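Local coordinates for protein fatty acid synthase 1, isoform A (Drosophila melanogaster, PDB 6FN6) that probably makes long-chain saturated fatty acids from acetyl-CoA and malonyl-CoA with NADPH, this piece being its dehydratase, enoylreductase and ketoreductase modifying region, at residues 569-574 / 584-589; 805-810 / 830-835. All coordinates share one frame; numbering follows the deposited sequence.

Interaction 1: 569-574 / 584-589; sequences HAYVNA and KWIEAA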
loop_
_atom_site.group_PDB
_atom_site.type_symbol
_atom_site.label_atom_id
_atom_site.label_comp_id
_atom_site.label_asym_id
_atom_site.label_seq_id
_atom_site.Cartn_x
_atom_site.Cartn_y
_atom_site.Cartn_z
ATOM N N HIS A 569 33.268 -36.619 -1.122
ATOM C CA HIS A 569 32.326 -35.584 -0.707
ATOM C C HIS A 569 32.379 -34.373 -1.626
ATOM O O HIS A 569 33.457 -33.868 -1.951
ATOM C CB HIS A 569 32.591 -35.156 0.736
ATOM C CG HIS A 569 32.363 -36.244 1.737
ATOM N ND1 HIS A 569 31.195 -36.974 1.785
ATOM C CD2 HIS A 569 33.146 -36.720 2.733
ATOM C CE1 HIS A 569 31.270 -37.858 2.763
ATOM N NE2 HIS A 569 32.444 -37.726 3.353
ATOM N N ALA A 570 31.205 -33.902 -2.033
ATOM C CA ALA A 570 31.116 -32.765 -2.932
ATOM C C ALA A 570 29.790 -32.035 -2.783
ATOM O O ALA A 570 28.836 -32.555 -2.203
ATOM C CB ALA A 570 31.303 -33.222 -4.370
ATOM N N TYR A 571 29.750 -30.814 -3.300
ATOM C CA TYR A 571 28.524 -30.031 -3.326
ATOM C C TYR A 571 28.408 -29.373 -4.692
ATOM O O TYR A 571 29.375 -29.340 -5.455
ATOM C CB TYR A 571 28.515 -28.979 -2.210
ATOM C CG TYR A 571 29.519 -27.871 -2.412
ATOM C CD1 TYR A 571 30.844 -28.026 -2.020
ATOM C CD2 TYR A 571 29.145 -26.670 -2.995
ATOM C CE1 TYR A 571 31.769 -27.014 -2.206
ATOM C CE2 TYR A 571 30.061 -25.653 -3.184
ATOM C CZ TYR A 571 31.372 -25.830 -2.788
ATOM O OH TYR A 571 32.288 -24.818 -2.975
ATOM N N VAL A 572 27.224 -28.858 -5.002
ATOM C CA VAL A 572 26.988 -28.207 -6.280
ATOM C C VAL A 572 27.164 -26.708 -6.107
ATOM O O VAL A 572 26.747 -26.139 -5.097
ATOM C CB VAL A 572 25.595 -28.553 -6.837
ATOM C CG1 VAL A 572 25.327 -27.804 -8.142
ATOM C CG2 VAL A 572 25.472 -30.055 -7.047
ATOM N N ASN A 573 27.784 -26.074 -7.095
ATOM C CA ASN A 573 28.011 -24.640 -7.051
ATOM C C ASN A 573 27.830 -24.022 -8.429
ATOM O O ASN A 573 28.193 -24.619 -9.442
ATOM C CB ASN A 573 29.417 -24.343 -6.529
ATOM C CG ASN A 573 29.656 -22.863 -6.301
ATOM O OD1 ASN A 573 28.715 -22.091 -6.109
ATOM N ND2 ASN A 573 30.921 -22.458 -6.327
ATOM N N ALA A 574 27.253 -22.825 -8.455
ATOM C CA ALA A 574 27.155 -22.043 -9.679
ATOM C C ALA A 574 28.332 -21.077 -9.733
ATOM O O ALA A 574 28.348 -20.073 -9.023
ATOM C CB ALA A 574 25.837 -21.293 -9.733
ATOM N N LYS A 584 28.267 -27.042 -11.378
ATOM C CA LYS A 584 29.144 -28.204 -11.344
ATOM C C LYS A 584 29.365 -28.681 -9.910
ATOM O O LYS A 584 29.237 -27.908 -8.961
ATOM C CB LYS A 584 30.493 -27.874 -11.996
ATOM C CG LYS A 584 30.425 -27.586 -13.495
ATOM C CD LYS A 584 31.820 -27.404 -14.084
ATOM C CE LYS A 584 31.792 -27.246 -15.600
ATOM N NZ LYS A 584 31.259 -25.922 -16.029
ATOM N N TRP A 585 29.678 -29.963 -9.757
ATOM C CA TRP A 585 30.008 -30.516 -8.450
ATOM C C TRP A 585 31.413 -30.087 -8.048
ATOM O O TRP A 585 32.336 -30.110 -8.863
ATOM C CB TRP A 585 29.901 -32.040 -8.458
ATOM C CG TRP A 585 28.499 -32.541 -8.572
ATOM C CD1 TRP A 585 27.807 -32.796 -9.719
ATOM C CD2 TRP A 585 27.613 -32.855 -7.491
ATOM N NE1 TRP A 585 26.543 -33.247 -9.419
ATOM C CE2 TRP A 585 26.400 -33.292 -8.057
ATOM C CE3 TRP A 585 27.729 -32.808 -6.099
ATOM C CZ2 TRP A 585 25.312 -33.680 -7.279
ATOM C CZ3 TRP A 585 26.647 -33.192 -5.330
ATOM C CH2 TRP A 585 25.456 -33.622 -5.921
ATOM N N ILE A 586 31.568 -29.704 -6.786
ATOM C CA ILE A 586 32.856 -29.270 -6.268
ATOM C C ILE A 586 33.219 -30.125 -5.069
ATOM O O ILE A 586 32.365 -30.437 -4.243
ATOM C CB ILE A 586 32.828 -27.781 -5.885
ATOM C CG1 ILE A 586 32.351 -26.924 -7.064
ATOM C CG2 ILE A 586 34.197 -27.326 -5.392
ATOM C CD1 ILE A 586 33.235 -26.994 -8.293
ATOM N N GLU A 587 34.488 -30.498 -4.964
ATOM C CA GLU A 587 34.939 -31.279 -3.823
ATOM C C GLU A 587 34.761 -30.444 -2.565
ATOM O O GLU A 587 35.035 -29.243 -2.567
ATOM C CB GLU A 587 36.397 -31.700 -3.991
ATOM C CG GLU A 587 36.898 -32.658 -2.923
ATOM C CD GLU A 587 38.369 -32.995 -3.089
ATOM O OE1 GLU A 587 38.882 -33.822 -2.308
ATOM O OE2 GLU A 587 39.014 -32.431 -3.999
ATOM N N ALA A 588 34.308 -31.078 -1.492
ATOM C CA ALA A 588 34.035 -30.362 -0.255
ATOM C C ALA A 588 35.135 -30.614 0.757
ATOM O O ALA A 588 35.868 -31.597 0.657
ATOM C CB ALA A 588 32.688 -30.781 0.313
ATOM N N ALA A 589 35.259 -29.716 1.727
ATOM C CA ALA A 589 36.236 -29.903 2.784
ATOM C C ALA A 589 35.731 -30.991 3.716
ATOM O O ALA A 589 34.527 -31.203 3.827
ATOM C CB ALA A 589 36.464 -28.604 3.541
#
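The methyl CG2 of V572 sits over the centre of the six-membered ring of W585, 3.4 Å from its centroid and almost on the ring normal. This is a CH-pi contact. A570 flanks the same indole, with CB 4.0 Å from W585 CE3. The indole nitrogen, W585 NE1, is held by the backbone oxygen of D873. V572 and W585 also touch V876 of helix 876-885.

The two segments form an antiparallel beta hairpin, with V572 opposite W585 and Y571 opposite I586. Its strands are strongly twisted, at 134° between their directions. Y571 and I586 are a hydrogen-bonded pair, with Y571 N to I586 O at 2.8 Å and a return bond from I586 N to Y571 O. N573 and K584 form a second such pair.

The Y571 ring lies on the other face of this two-stranded ribbon from W585, the face shared with I586 and N573. With CG of Y571 between the backbone N and the carbonyl carbon (chi1 69°), the ring sits beside I586, whose CB lies over one ring face, toward the rim, 4.2 Å from the centroid. A588 CB comes to the ring edge, 4.1 Å from Y571 CD1. Past the strand, A588 N still bonds H569 O at 3.0 Å, from above the carbonyl plane.

Interaction 2: 805-810 / 830-835; sequences RFLEIG and SFHGIL
CG of F806 and CG of F831 are both anti to their backbone N (chi1 -158° and -162°), and the two side chains run side by side in the same direction. Their ring planes are near parallel, 13° apart, with centroids separated by 4.8 Å. The rings are slid apart and barely overlap. CD1 of F806 meets CE2 of F831 at 3.3 Å. F831 CE1 also reaches E808 CB at 3.9 Å. An alanine in place of F831 would probably open a gap beside the F806 ring and E808 CB, and leave the F806 ring freer to turn.

The carboxylate of E808 is held by two donors. OE1 takes a bond from ND2 of N786, and OE2 accepts G810 N at 2.9 Å.

The backbones are neighbouring parallel strands of the six-stranded parallel sheet in the Rossmann-type nucleotide-binding domain of what is probably the enoylreductase, which belongs to the zinc-binding dehydrogenase family. Strand 830-833 is its outermost strand in this chain. S830, F831 and H832 pair antiparallel with a strand of the second subunit, so the sheet continues across the interface. Within the chain, four bonds alternate from F806 N to S830 O through to I834 N to E808 O, the latter at 3.1 Å.

On the other face, L807 and H832 lie side by side, with L807 CD2 3.9 Å from H832 CB. The H832 ring has F806 O at its edge, and R702 NE bonds its ND1. Beyond the strands, I834 sends CD1 to L807 CB at 3.5 Å, while its CB lies 4.1 Å from I809 CG2. Helix 689-702 packs on L807 and I834.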
loop_
_atom_site.group_PDB
_atom_site.type_symbol
_atom_site.label_atom_id
_atom_site.label_comp_id
_atom_site.label_asym_id
_atom_site.label_seq_id
_atom_site.Cartn_x
_atom_site.Cartn_y
_atom_site.Cartn_z
ATOM N N ARG A 805 -7.557 -12.593 5.716
ATOM C CA ARG A 805 -6.160 -12.659 6.133
ATOM C C ARG A 805 -5.254 -12.992 4.944
ATOM O O ARG A 805 -5.229 -14.124 4.460
ATOM C CB ARG A 805 -5.992 -13.689 7.255
ATOM C CG ARG A 805 -6.770 -13.330 8.513
ATOM C CD ARG A 805 -6.753 -14.437 9.556
ATOM N NE ARG A 805 -7.383 -15.673 9.098
ATOM C CZ ARG A 805 -8.692 -15.830 8.925
ATOM N NH1 ARG A 805 -9.522 -14.824 9.154
ATOM N NH2 ARG A 805 -9.172 -16.995 8.512
ATOM N N PHE A 806 -4.509 -11.991 4.484
ATOM C CA PHE A 806 -3.663 -12.139 3.307
ATOM C C PHE A 806 -2.317 -12.746 3.684
ATOM O O PHE A 806 -1.645 -12.278 4.602
ATOM C CB PHE A 806 -3.462 -10.783 2.630
ATOM C CG PHE A 806 -3.074 -10.876 1.183
ATOM C CD1 PHE A 806 -1.745 -10.980 0.807
ATOM C CD2 PHE A 806 -4.044 -10.847 0.195
ATOM C CE1 PHE A 806 -1.393 -11.057 -0.527
ATOM C CE2 PHE A 806 -3.696 -10.925 -1.140
ATOM C CZ PHE A 806 -2.369 -11.030 -1.501
ATOM N N LEU A 807 -1.926 -13.783 2.953
ATOM C CA LEU A 807 -0.708 -14.523 3.253
ATOM C C LEU A 807 0.255 -14.456 2.076
ATOM O O LEU A 807 0.113 -15.201 1.106
ATOM C CB LEU A 807 -1.043 -15.978 3.582
ATOM C CG LEU A 807 -2.157 -16.166 4.613
ATOM C CD1 LEU A 807 -2.559 -17.628 4.711
ATOM C CD2 LEU A 807 -1.723 -15.637 5.969
ATOM N N GLU A 808 1.232 -13.557 2.159
ATOM C CA GLU A 808 2.170 -13.360 1.061
ATOM C C GLU A 808 3.377 -14.282 1.212
ATOM O O GLU A 808 4.041 -14.287 2.247
ATOM C CB GLU A 808 2.626 -11.900 0.996
ATOM C CG GLU A 808 3.507 -11.578 -0.201
ATOM C CD GLU A 808 2.826 -11.871 -1.525
ATOM O OE1 GLU A 808 1.642 -11.507 -1.678
ATOM O OE2 GLU A 808 3.471 -12.467 -2.412
ATOM N N ILE A 809 3.648 -15.063 0.172
ATOM C CA ILE A 809 4.819 -15.932 0.154
ATOM C C ILE A 809 5.690 -15.629 -1.065
ATOM O O ILE A 809 6.656 -16.340 -1.336
ATOM C CB ILE A 809 4.409 -17.415 0.192
ATOM C CG1 ILE A 809 3.473 -17.750 -0.972
ATOM C CG2 ILE A 809 3.747 -17.736 1.524
ATOM C CD1 ILE A 809 3.223 -19.231 -1.148
ATOM N N GLY A 810 5.334 -14.574 -1.796
ATOM C CA GLY A 810 6.143 -14.081 -2.896
ATOM C C GLY A 810 7.175 -13.100 -2.374
ATOM O O GLY A 810 7.218 -12.843 -1.171
ATOM N N SER A 830 -5.923 -8.691 7.851
ATOM C CA SER A 830 -4.520 -8.782 8.227
ATOM C C SER A 830 -3.675 -9.087 7.001
ATOM O O SER A 830 -4.065 -9.891 6.155
ATOM C CB SER A 830 -4.312 -9.860 9.291
ATOM O OG SER A 830 -5.290 -9.766 10.308
ATOM N N PHE A 831 -2.519 -8.441 6.906
ATOM C CA PHE A 831 -1.554 -8.769 5.867
ATOM C C PHE A 831 -0.340 -9.424 6.518
ATOM O O PHE A 831 0.246 -8.868 7.446
ATOM C CB PHE A 831 -1.145 -7.521 5.086
ATOM C CG PHE A 831 -0.500 -7.823 3.764
ATOM C CD1 PHE A 831 0.821 -8.235 3.696
ATOM C CD2 PHE A 831 -1.219 -7.699 2.586
ATOM C CE1 PHE A 831 1.410 -8.516 2.482
ATOM C CE2 PHE A 831 -0.633 -7.977 1.369
ATOM C CZ PHE A 831 0.682 -8.389 1.318
ATOM N N HIS A 832 0.020 -10.611 6.039
ATOM C CA HIS A 832 1.119 -11.374 6.624
ATOM C C HIS A 832 2.269 -11.593 5.654
ATOM O O HIS A 832 2.125 -12.299 4.655
ATOM C CB HIS A 832 0.618 -12.732 7.110
ATOM C CG HIS A 832 -0.263 -12.651 8.315
ATOM N ND1 HIS A 832 0.231 -12.651 9.601
ATOM C CD2 HIS A 832 -1.609 -12.555 8.428
ATOM C CE1 HIS A 832 -0.772 -12.569 10.455
ATOM N NE2 HIS A 832 -1.900 -12.508 9.770
ATOM N N GLY A 833 3.413 -10.992 5.960
ATOM C CA GLY A 833 4.648 -11.329 5.278
ATOM C C GLY A 833 5.174 -12.632 5.844
ATOM O O GLY A 833 5.480 -12.719 7.032
ATOM N N ILE A 834 5.277 -13.650 4.996
ATOM C CA ILE A 834 5.636 -14.987 5.454
ATOM C C ILE A 834 6.959 -15.434 4.852
ATOM O O ILE A 834 7.046 -15.741 3.663
ATOM C CB ILE A 834 4.515 -15.987 5.133
ATOM C CG1 ILE A 834 3.254 -15.627 5.920
ATOM C CG2 ILE A 834 4.949 -17.418 5.448
ATOM C CD1 ILE A 834 1.991 -16.159 5.315
ATOM N N LEU A 835 7.990 -15.456 5.690
ATOM C CA LEU A 835 9.303 -15.929 5.288
ATOM C C LEU A 835 9.676 -17.166 6.091
ATOM O O LEU A 835 9.981 -17.073 7.280
ATOM C CB LEU A 835 10.360 -14.843 5.496
ATOM C CG LEU A 835 10.343 -13.611 4.588
ATOM C CD1 LEU A 835 9.122 -12.722 4.825
ATOM C CD2 LEU A 835 11.625 -12.820 4.780
#

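Interaction 1 closes before interaction 2 opens along the chain. Their centres are about 35 Å apart and their nearest atoms about 22 Å, so they do not touch. They belong to different sheets. Interaction 1 is a local hairpin, bordered by strand 913-915 and helix 876-885. Its centre is about 15 Å from the centre of the chain. Interaction 2 joins the last two strands of a parallel sheet, probably in the nucleotide-binding part of the enoylreductase. Its centre is about 37 Å from the chain centre. The second subunit does not touch interaction 1, whereas at interaction 2 it extends the sheet. The first is therefore packing within one chain, and the second is part of the dimer interface.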